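Local atomic coordinates of putative methyltransferase protein (Bacteroides fragilis, PDB entry 5BP9), a protein that binds S-adenosyl-L-homocysteine and probably acts as an S-adenosylmethionine-dependent methyltransferase, on a substrate that is not established. Residues Ile54-His59 / Met231-Ile236; Ile105-Ala110 / Cys114-Leu119; Gln249-Tyr254 / Tyr271-Arg276. All blocks are in the same frame, centred on the assembly; numbering follows the deposited sequence.

Contact 1: residues Ile54-His59 / Met231-Ile236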
loop_
_atom_site.group_PDB
_atom_site.type_symbol
_atom_site.label_atom_id
_atom_site.label_comp_id
_atom_site.label_asym_id
_atom_site.label_seq_id
_atom_site.Cartn_x
_atom_site.Cartn_y
_atom_site.Cartn_z
ATOM N N ILE A 54 7.898 9.989 -9.822
ATOM C CA ILE A 54 6.523 10.227 -10.263
ATOM C C ILE A 54 6.390 11.647 -10.805
ATOM O O ILE A 54 5.775 11.840 -11.873
ATOM C CB ILE A 54 5.514 9.943 -9.090
ATOM C CG1 ILE A 54 5.409 8.429 -8.874
ATOM C CG2 ILE A 54 4.116 10.548 -9.339
ATOM C CD1 ILE A 54 4.730 8.013 -7.576
ATOM N N ALA A 55 6.938 12.628 -10.090
ATOM C CA ALA A 55 6.867 14.034 -10.528
ATOM C C ALA A 55 7.636 14.285 -11.821
ATOM O O ALA A 55 7.125 14.964 -12.730
ATOM C CB ALA A 55 7.328 14.955 -9.411
ATOM N N ASP A 56 8.817 13.692 -11.964
ATOM C CA ASP A 56 9.544 13.804 -13.234
ATOM C C ASP A 56 8.721 13.281 -14.399
ATOM O O ASP A 56 8.613 13.940 -15.449
ATOM C CB ASP A 56 10.864 13.045 -13.177
ATOM C CG ASP A 56 12.041 13.921 -12.989
ATOM O OD1 ASP A 56 11.896 15.151 -12.776
ATOM O OD2 ASP A 56 13.146 13.338 -13.047
ATOM N N PHE A 57 8.140 12.099 -14.225
ATOM C CA PHE A 57 7.365 11.480 -15.285
ATOM C C PHE A 57 6.101 12.285 -15.606
ATOM O O PHE A 57 5.722 12.446 -16.780
ATOM C CB PHE A 57 6.981 10.049 -14.922
ATOM C CG PHE A 57 6.421 9.267 -16.079
ATOM C CD1 PHE A 57 7.269 8.691 -17.016
ATOM C CD2 PHE A 57 5.047 9.128 -16.242
ATOM C CE1 PHE A 57 6.760 7.980 -18.088
ATOM C CE2 PHE A 57 4.536 8.414 -17.310
ATOM C CZ PHE A 57 5.394 7.838 -18.232
ATOM N N TYR A 58 5.441 12.794 -14.572
ATOM C CA TYR A 58 4.241 13.576 -14.793
ATOM C C TYR A 58 4.569 14.878 -15.549
ATOM O O TYR A 58 3.872 15.247 -16.505
ATOM C CB TYR A 58 3.531 13.909 -13.466
ATOM C CG TYR A 58 2.352 14.818 -13.746
ATOM C CD1 TYR A 58 1.207 14.312 -14.360
ATOM C CD2 TYR A 58 2.429 16.163 -13.499
ATOM C CE1 TYR A 58 0.145 15.139 -14.688
ATOM C CE2 TYR A 58 1.370 17.018 -13.825
ATOM C CZ TYR A 58 0.243 16.498 -14.405
ATOM O OH TYR A 58 -0.795 17.325 -14.720
ATOM N N HIS A 59 5.588 15.592 -15.093
ATOM C CA HIS A 59 5.902 16.896 -15.677
ATOM C C HIS A 59 6.595 16.760 -17.031
ATOM O O HIS A 59 6.356 17.592 -17.908
ATOM C CB HIS A 59 6.721 17.754 -14.708
ATOM C CG HIS A 59 5.969 18.171 -13.479
ATOM N ND1 HIS A 59 4.912 19.059 -13.519
ATOM C CD2 HIS A 59 6.145 17.855 -12.172
ATOM C CE1 HIS A 59 4.450 19.244 -12.294
ATOM N NE2 HIS A 59 5.177 18.518 -11.458
HETATM N N MSE A 231 15.024 3.476 -1.170
HETATM C CA MSE A 231 14.952 3.860 -2.589
HETATM C C MSE A 231 15.815 5.046 -2.874
HETATM O O MSE A 231 16.122 5.876 -1.983
HETATM C CB MSE A 231 13.500 4.136 -2.975
HETATM C CG MSE A 231 12.685 2.842 -2.935
HETATM SE SE MSE A 231 10.817 3.193 -3.469
HETATM C CE MSE A 231 10.251 4.327 -1.968
ATOM N N GLN A 232 16.277 5.094 -4.122
ATOM C CA GLN A 232 17.084 6.206 -4.624
ATOM C C GLN A 232 16.575 6.599 -6.012
ATOM O O GLN A 232 16.297 5.734 -6.813
ATOM C CB GLN A 232 18.566 5.828 -4.689
ATOM C CG GLN A 232 19.437 6.915 -5.319
ATOM C CD GLN A 232 20.852 6.489 -5.553
ATOM O OE1 GLN A 232 21.256 5.391 -5.207
ATOM N NE2 GLN A 232 21.618 7.367 -6.178
ATOM N N TYR A 233 16.472 7.903 -6.266
ATOM C CA TYR A 233 16.104 8.423 -7.588
ATOM C C TYR A 233 17.020 9.585 -7.880
ATOM O O TYR A 233 17.005 10.566 -7.144
ATOM C CB TYR A 233 14.640 8.885 -7.633
ATOM C CG TYR A 233 14.255 9.392 -9.007
ATOM C CD1 TYR A 233 14.138 8.512 -10.073
ATOM C CD2 TYR A 233 14.094 10.754 -9.254
ATOM C CE1 TYR A 233 13.834 8.978 -11.362
ATOM C CE2 TYR A 233 13.806 11.228 -10.539
ATOM C CZ TYR A 233 13.658 10.327 -11.584
ATOM O OH TYR A 233 13.393 10.722 -12.879
ATOM N N LYS A 234 17.849 9.462 -8.936
ATOM C CA LYS A 234 18.876 10.470 -9.227
ATOM C C LYS A 234 19.722 10.618 -7.950
ATOM O O LYS A 234 20.245 9.608 -7.487
ATOM C CB LYS A 234 18.236 11.762 -9.764
ATOM C CG LYS A 234 17.488 11.530 -11.071
ATOM C CD LYS A 234 16.995 12.829 -11.653
ATOM C CE LYS A 234 16.363 12.655 -13.018
ATOM N NZ LYS A 234 15.806 13.935 -13.537
ATOM N N ASP A 235 19.806 11.817 -7.366
ATOM C CA ASP A 235 20.549 12.069 -6.134
ATOM C C ASP A 235 19.624 12.268 -4.926
ATOM O O ASP A 235 20.009 12.880 -3.917
ATOM C CB ASP A 235 21.499 13.261 -6.308
ATOM C CG ASP A 235 20.781 14.575 -6.596
ATOM O OD1 ASP A 235 19.576 14.566 -6.912
ATOM O OD2 ASP A 235 21.452 15.629 -6.527
ATOM N N ILE A 236 18.399 11.765 -5.048
ATOM C CA ILE A 236 17.457 11.782 -3.929
ATOM C C ILE A 236 17.469 10.420 -3.241
ATOM O O ILE A 236 17.125 9.399 -3.830
ATOM C CB ILE A 236 16.034 12.121 -4.396
ATOM C CG1 ILE A 236 16.045 13.494 -5.079
ATOM C CG2 ILE A 236 15.056 12.125 -3.228
ATOM C CD1 ILE A 236 14.805 13.772 -5.850
HETATM O O HOH W 1 14.246 15.546 -11.211
#
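Tyr-233, last of its strand, and Lys-234 just beyond it both reach Asp-56 on helix 49-60 and bind the same carboxylate oxygen. Tyr-233 comes first. With CG anti to the backbone N (chi1 -179°), its ring extends toward the helix, and OH donates to the anti lone pair of Asp-56 OD2, 2.6 Å away. OD2 lies in the ring plane at the edge, and the carboxylate plane is turned 76° from the ring. The hydroxyl also accepts from Asp-64 N, a second hydrogen bond.

Lys-234 is the second residue of the turn. Its extended chain runs past the tyrosine, CG packing 3.7 Å above one ring face near the rim, and NZ makes a salt bridge of 2.8 Å to Asp-56 OD2 on the syn lone pair. Water 1 joins NZ to Asp-56 OD1, and OD1 has a further salt bridge to Arg-60, so both carboxylate oxygens are held. The type II' beta turn from Tyr-233 to Ile-236 is closed by Ile-236 N to Tyr-233 O.

This hairpin links strands 226-233 and 236-244 of the antiparallel sheet; Tyr-233 also packs on Ala-52 and Ala-53 of helix 49-60 and on Leu-66 of the adjacent strand 66-69.

Contact 2: residues Ile105-Ala110 / Cys114-Leu119. With SAH (S-adenosyl-L-homocysteine), chain D.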
loop_
_atom_site.group_PDB
_atom_site.type_symbol
_atom_site.label_atom_id
_atom_site.label_comp_id
_atom_site.label_asym_id
_atom_site.label_seq_id
_atom_site.Cartn_x
_atom_site.Cartn_y
_atom_site.Cartn_z
ATOM N N ILE A 105 -14.698 5.571 -0.168
ATOM C CA ILE A 105 -13.490 4.735 -0.284
ATOM C C ILE A 105 -12.239 5.516 0.130
ATOM O O ILE A 105 -12.072 6.673 -0.274
ATOM C CB ILE A 105 -13.314 4.223 -1.725
ATOM C CG1 ILE A 105 -14.556 3.416 -2.140
ATOM C CG2 ILE A 105 -12.058 3.370 -1.880
ATOM C CD1 ILE A 105 -14.784 3.442 -3.633
ATOM N N LEU A 106 -11.380 4.858 0.919
ATOM C CA LEU A 106 -10.040 5.373 1.225
ATOM C C LEU A 106 -8.994 4.596 0.430
ATOM O O LEU A 106 -8.878 3.362 0.584
ATOM C CB LEU A 106 -9.726 5.238 2.732
ATOM C CG LEU A 106 -8.340 5.740 3.157
ATOM C CD1 LEU A 106 -8.186 7.230 2.866
ATOM C CD2 LEU A 106 -8.108 5.434 4.628
ATOM N N ASP A 107 -8.247 5.312 -0.397
ATOM C CA ASP A 107 -7.105 4.758 -1.137
ATOM C C ASP A 107 -5.819 5.061 -0.348
ATOM O O ASP A 107 -5.305 6.188 -0.382
ATOM C CB ASP A 107 -7.095 5.369 -2.552
ATOM C CG ASP A 107 -6.031 4.822 -3.440
ATOM O OD1 ASP A 107 -5.286 3.912 -3.041
ATOM O OD2 ASP A 107 -5.943 5.345 -4.579
ATOM N N VAL A 108 -5.336 4.044 0.378
ATOM C CA VAL A 108 -4.182 4.203 1.289
ATOM C C VAL A 108 -2.881 4.039 0.504
ATOM O O VAL A 108 -2.675 3.023 -0.190
ATOM C CB VAL A 108 -4.207 3.153 2.413
ATOM C CG1 VAL A 108 -3.025 3.339 3.342
ATOM C CG2 VAL A 108 -5.516 3.180 3.183
ATOM N N GLY A 109 -1.989 5.022 0.637
ATOM C CA GLY A 109 -0.684 4.994 -0.033
ATOM C C GLY A 109 -0.894 5.074 -1.528
ATOM O O GLY A 109 -0.432 4.235 -2.297
ATOM N N ALA A 110 -1.642 6.095 -1.940
ATOM C CA ALA A 110 -2.195 6.157 -3.291
ATOM C C ALA A 110 -1.193 6.452 -4.430
ATOM O O ALA A 110 -1.508 6.294 -5.623
ATOM C CB ALA A 110 -3.352 7.126 -3.278
ATOM N N CYS A 114 -3.307 6.393 -9.529
ATOM C CA CYS A 114 -3.888 5.505 -10.513
ATOM C C CYS A 114 -5.202 4.868 -10.054
ATOM O O CYS A 114 -6.176 4.865 -10.821
ATOM C CB CYS A 114 -2.862 4.428 -10.950
ATOM S SG CYS A 114 -2.219 3.294 -9.668
ATOM N N HIS A 115 -5.231 4.327 -8.828
ATOM C CA HIS A 115 -6.428 3.687 -8.336
ATOM C C HIS A 115 -7.512 4.730 -8.120
ATOM O O HIS A 115 -8.659 4.514 -8.528
ATOM C CB HIS A 115 -6.176 2.870 -7.076
ATOM C CG HIS A 115 -5.227 1.735 -7.290
ATOM N ND1 HIS A 115 -4.160 1.480 -6.455
ATOM C CD2 HIS A 115 -5.177 0.801 -8.262
ATOM C CE1 HIS A 115 -3.504 0.430 -6.905
ATOM N NE2 HIS A 115 -4.100 0.005 -8.003
ATOM N N ALA A 116 -7.144 5.857 -7.509
ATOM C CA ALA A 116 -8.103 6.911 -7.216
ATOM C C ALA A 116 -8.749 7.431 -8.492
ATOM O O ALA A 116 -9.978 7.581 -8.533
ATOM C CB ALA A 116 -7.458 8.047 -6.439
ATOM N N LEU A 117 -7.946 7.687 -9.525
ATOM C CA LEU A 117 -8.492 8.099 -10.833
ATOM C C LEU A 117 -9.442 7.084 -11.457
ATOM O O LEU A 117 -10.467 7.456 -12.010
ATOM C CB LEU A 117 -7.365 8.418 -11.815
ATOM C CG LEU A 117 -6.542 9.662 -11.463
ATOM C CD1 LEU A 117 -5.304 9.780 -12.351
ATOM C CD2 LEU A 117 -7.362 10.943 -11.547
ATOM N N ALA A 118 -9.099 5.808 -11.385
ATOM C CA ALA A 118 -9.976 4.757 -11.902
ATOM C C ALA A 118 -11.297 4.740 -11.169
ATOM O O ALA A 118 -12.360 4.628 -11.785
ATOM C CB ALA A 118 -9.304 3.404 -11.833
ATOM N N LEU A 119 -11.246 4.874 -9.847
ATOM C CA LEU A 119 -12.468 4.890 -9.064
ATOM C C LEU A 119 -13.346 6.104 -9.394
ATOM O O LEU A 119 -14.562 5.964 -9.530
ATOM C CB LEU A 119 -12.162 4.858 -7.586
ATOM C CG LEU A 119 -11.492 3.583 -7.077
ATOM C CD1 LEU A 119 -10.829 3.848 -5.733
ATOM C CD2 LEU A 119 -12.500 2.446 -6.990
HETATM N N SAH D . -0.782 2.269 -4.151
HETATM C CA SAH D . 0.255 2.807 -5.113
HETATM C CB SAH D . 1.653 2.984 -4.501
HETATM C CG SAH D . 2.236 1.764 -3.788
HETATM S SD SAH D . 3.808 2.151 -3.073
HETATM C C SAH D . 0.371 1.914 -6.317
HETATM O O SAH D . -0.252 0.860 -6.385
HETATM O OXT SAH D . 1.083 2.193 -7.281
HETATM C "C5'" SAH D . 3.374 2.475 -1.383
HETATM C "C4'" SAH D . 2.923 3.913 -1.155
HETATM O "O4'" SAH D . 2.512 4.038 0.223
HETATM C "C3'" SAH D . 3.974 4.997 -1.375
HETATM O "O3'" SAH D . 3.452 6.017 -2.258
HETATM C "C2'" SAH D . 4.275 5.518 0.027
HETATM O "O2'" SAH D . 4.728 6.856 0.100
HETATM C "C1'" SAH D . 2.961 5.299 0.740
HETATM N N9 SAH D . 2.994 5.192 2.207
HETATM C C8 SAH D . 3.907 4.535 2.943
HETATM N N7 SAH D . 3.670 4.542 4.220
HETATM C C5 SAH D . 2.486 5.244 4.335
HETATM C C6 SAH D . 1.690 5.614 5.428
HETATM N N6 SAH D . 1.985 5.282 6.697
HETATM N N1 SAH D . 0.557 6.332 5.190
HETATM C C2 SAH D . 0.264 6.671 3.917
HETATM N N3 SAH D . 0.953 6.365 2.803
HETATM C C4 SAH D . 2.068 5.657 3.073
HETATM O O HOH W 2 -4.127 5.526 -6.470
HETATM O O HOH W 3 -3.345 2.878 -4.380
#
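Strand 104-108 and helix 114-121 make the first half of a beta-alpha-beta unit, completed by strand 125-130, in a Rossmann-like methyltransferase fold; the strand runs into a glycine-rich loop and the helix turns back over it. Loop and helix are consistent with a GxGxxA-type pattern, in which Ala-116 would be the alanine, and the loop meets the amino-acid end of the bound S-adenosyl-L-homocysteine. Strand 105-108 and helix 114-119 run nearly antiparallel, at 157°, their axes 9.2 Å apart.

Asp-107 takes the centre. A chi1 of -176° turns its carboxylate away from its own backbone N and toward the helix start, where OD2 lies 3.5 Å from His-115 CB and also borders the backbone N and CB of Ala-116. Two waters complete this buried polar site. Water 2 donates to OD2 and to Ala-110 O and accepts from Ala-116 N, bridging strand end, loop and helix. Water 3 donates to OD1, accepts from the ligand amino group N, and sits 2.6 Å from His-115 ND1 in the plane of the imidazole. Asp-107 thus reaches the ligand through water, whereas Gly-109 O accepts directly from that same ligand N at 2.7 Å.

The His-115 ring is pinned from several sides: NE2 is hydrogen-bonded to Glu-94, and Cys-114 SG lies over one face. His-115 CE1 comes within 3.3 Å of SAH O, a carboxylate oxygen. Asp-130, Arg-85 and Leu-152 supply further hydrogen bonds to the ligand. Toward the start of the strand the interface becomes apolar. Leu-119 also packs on Leu-98 and Val-126, and it meets Ile-105 tip to tip, its CD1 4.1 Å from Ile-105 CG2.

Contact 3: residues Gln249-Tyr254 / Tyr271-Arg276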
loop_
_atom_site.group_PDB
_atom_site.type_symbol
_atom_site.label_atom_id
_atom_site.label_comp_id
_atom_site.label_asym_id
_atom_site.label_seq_id
_atom_site.Cartn_x
_atom_site.Cartn_y
_atom_site.Cartn_z
ATOM N N GLN A 249 -2.519 -17.082 6.034
ATOM C CA GLN A 249 -2.780 -17.692 7.341
ATOM C C GLN A 249 -2.268 -16.802 8.466
ATOM O O GLN A 249 -2.918 -16.658 9.519
ATOM C CB GLN A 249 -2.203 -19.101 7.486
ATOM C CG GLN A 249 -2.888 -20.129 6.606
ATOM C CD GLN A 249 -2.546 -19.940 5.140
ATOM O OE1 GLN A 249 -1.379 -19.784 4.792
ATOM N NE2 GLN A 249 -3.554 -19.902 4.284
ATOM N N THR A 250 -1.091 -16.194 8.249
ATOM C CA THR A 250 -0.561 -15.279 9.255
ATOM C C THR A 250 -1.495 -14.055 9.397
ATOM O O THR A 250 -1.788 -13.613 10.507
ATOM C CB THR A 250 0.904 -14.888 8.947
ATOM O OG1 THR A 250 1.698 -16.077 8.906
ATOM C CG2 THR A 250 1.485 -13.946 10.031
ATOM N N LEU A 251 -1.954 -13.527 8.267
ATOM C CA LEU A 251 -2.873 -12.388 8.281
ATOM C C LEU A 251 -4.159 -12.729 9.036
ATOM O O LEU A 251 -4.616 -11.953 9.880
ATOM C CB LEU A 251 -3.197 -11.925 6.870
ATOM C CG LEU A 251 -4.218 -10.799 6.724
ATOM C CD1 LEU A 251 -3.697 -9.506 7.337
ATOM C CD2 LEU A 251 -4.521 -10.554 5.270
ATOM N N SER A 252 -4.722 -13.901 8.740
ATOM C CA SER A 252 -5.941 -14.345 9.403
ATOM C C SER A 252 -5.775 -14.448 10.929
ATOM O O SER A 252 -6.682 -14.027 11.700
ATOM C CB SER A 252 -6.388 -15.683 8.812
ATOM O OG SER A 252 -7.626 -16.071 9.358
ATOM N N ALA A 253 -4.621 -14.969 11.369
ATOM C CA ALA A 253 -4.356 -15.116 12.788
ATOM C C ALA A 253 -4.297 -13.763 13.497
ATOM O O ALA A 253 -4.913 -13.566 14.544
ATOM C CB ALA A 253 -3.065 -15.879 13.015
ATOM N N TYR A 254 -3.530 -12.829 12.942
ATOM C CA TYR A 254 -3.434 -11.493 13.564
ATOM C C TYR A 254 -4.783 -10.725 13.505
ATOM O O TYR A 254 -5.145 -10.024 14.456
ATOM C CB TYR A 254 -2.249 -10.719 12.980
ATOM C CG TYR A 254 -0.931 -11.221 13.543
ATOM C CD1 TYR A 254 -0.420 -10.713 14.723
ATOM C CD2 TYR A 254 -0.219 -12.248 12.922
ATOM C CE1 TYR A 254 0.763 -11.198 15.255
ATOM C CE2 TYR A 254 0.936 -12.760 13.475
ATOM C CZ TYR A 254 1.428 -12.230 14.633
ATOM O OH TYR A 254 2.602 -12.746 15.146
ATOM N N TYR A 271 2.051 -16.621 -5.752
ATOM C CA TYR A 271 1.970 -16.662 -4.271
ATOM C C TYR A 271 1.280 -15.431 -3.655
ATOM O O TYR A 271 1.394 -15.173 -2.465
ATOM C CB TYR A 271 3.353 -16.888 -3.618
ATOM C CG TYR A 271 4.017 -18.176 -4.045
ATOM C CD1 TYR A 271 3.623 -19.390 -3.498
ATOM C CD2 TYR A 271 5.006 -18.169 -4.999
ATOM C CE1 TYR A 271 4.223 -20.584 -3.889
ATOM C CE2 TYR A 271 5.615 -19.356 -5.420
ATOM C CZ TYR A 271 5.220 -20.559 -4.855
ATOM O OH TYR A 271 5.813 -21.748 -5.253
ATOM N N ASP A 272 0.545 -14.716 -4.493
ATOM C CA ASP A 272 -0.155 -13.500 -4.130
ATOM C C ASP A 272 -1.651 -13.735 -3.966
ATOM O O ASP A 272 -2.225 -14.679 -4.512
ATOM C CB ASP A 272 0.117 -12.346 -5.114
ATOM C CG ASP A 272 -0.028 -12.733 -6.579
ATOM O OD1 ASP A 272 -0.156 -13.925 -6.920
ATOM O OD2 ASP A 272 -0.012 -11.799 -7.385
ATOM N N TYR A 273 -2.278 -12.853 -3.188
ATOM C CA TYR A 273 -3.693 -12.985 -2.905
ATOM C C TYR A 273 -4.322 -11.657 -2.528
ATOM O O TYR A 273 -3.613 -10.715 -2.117
ATOM C CB TYR A 273 -3.938 -14.007 -1.794
ATOM C CG TYR A 273 -3.439 -13.525 -0.459
ATOM C CD1 TYR A 273 -2.136 -13.735 -0.098
ATOM C CD2 TYR A 273 -4.273 -12.827 0.408
ATOM C CE1 TYR A 273 -1.612 -13.253 1.088
ATOM C CE2 TYR A 273 -3.782 -12.335 1.622
ATOM C CZ TYR A 273 -2.461 -12.558 1.960
ATOM O OH TYR A 273 -2.010 -12.048 3.134
ATOM N N LEU A 274 -5.648 -11.621 -2.671
ATOM C CA LEU A 274 -6.481 -10.511 -2.218
ATOM C C LEU A 274 -7.336 -11.021 -1.094
ATOM O O LEU A 274 -8.003 -12.059 -1.250
ATOM C CB LEU A 274 -7.336 -9.961 -3.346
ATOM C CG LEU A 274 -8.299 -8.806 -2.992
ATOM C CD1 LEU A 274 -7.548 -7.517 -2.675
ATOM C CD2 LEU A 274 -9.329 -8.602 -4.085
ATOM N N ALA A 275 -7.303 -10.305 0.042
ATOM C CA ALA A 275 -8.117 -10.630 1.196
ATOM C C ALA A 275 -9.066 -9.493 1.543
ATOM O O ALA A 275 -8.816 -8.325 1.219
ATOM C CB ALA A 275 -7.243 -10.930 2.406
ATOM N N ARG A 276 -10.154 -9.863 2.209
ATOM C CA ARG A 276 -11.131 -8.912 2.763
ATOM C C ARG A 276 -11.129 -9.055 4.268
ATOM O O ARG A 276 -11.280 -10.167 4.788
ATOM C CB ARG A 276 -12.547 -9.198 2.220
ATOM C CG ARG A 276 -13.599 -8.232 2.751
ATOM C CD ARG A 276 -14.872 -8.250 1.911
ATOM N NE ARG A 276 -15.472 -9.579 1.872
ATOM C CZ ARG A 276 -16.336 -10.002 0.950
ATOM N NH1 ARG A 276 -16.824 -11.251 1.020
ATOM N NH2 ARG A 276 -16.712 -9.198 -0.037
#
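Helix 248-257 packs here against strand 272-279, the one reversed strand of the seven-stranded methyltransferase sheet, inserted between strand 195-202 and the outermost strand 260-267. The contact is small and buried, and one leucine carries the helix side of it. In Leu-251, chi1 of 176° and chi2 of 65° together bring CD2 toward two residues on the same side of the strand, Tyr-273 and Ala-275.

CD2 approaches Tyr-273 at the edge, near the ring plane, 4.1 Å from CE2 and 3.6 Å from OH. Leu-251 CB flanks the same hydroxyl at 3.9 Å, so the phenol oxygen rests against the aliphatic side chain. Its polar need is met nearby: OH is hydrogen-bonded to the backbone O of Ile-246, and the tyrosine therefore ties the strand to the loop that leads into the helix as well as packing on the helix. Its ring leaves the strand with chi1 at 69°, CG lying between the backbone N and the carbonyl carbon, and Ala-275 CB lies at the ring edge, in its plane.

Met-264 of strand 260-267 and Ser-201 of strand 195-202 flank Tyr-273. Beside it, Ala-275 CB meets Leu-251 CD2 at 4.0 Å.

How the contacts relate
From the N terminus, helix 49-60 holds the first half of contact 1, whose partner arrives only 172 residues later, at the end of strand 226-233. Within that long excursion lies contact 2, a local closure across the five-residue loop 109-113 between strand 104-108 and helix 114-121. Contact 3 follows in series, closing a short excursion from helix 248-257 through strand 260-267 to strand 272-279. Contact 1 ties the N-terminal helix to the antiparallel four-stranded sheet; contacts 2 and 3 each place a helix on the mixed sheet, with centres about 21 Å apart. Contacts 1 and 3 lie on opposite sides of the chain's centre, about 32 Å between centres.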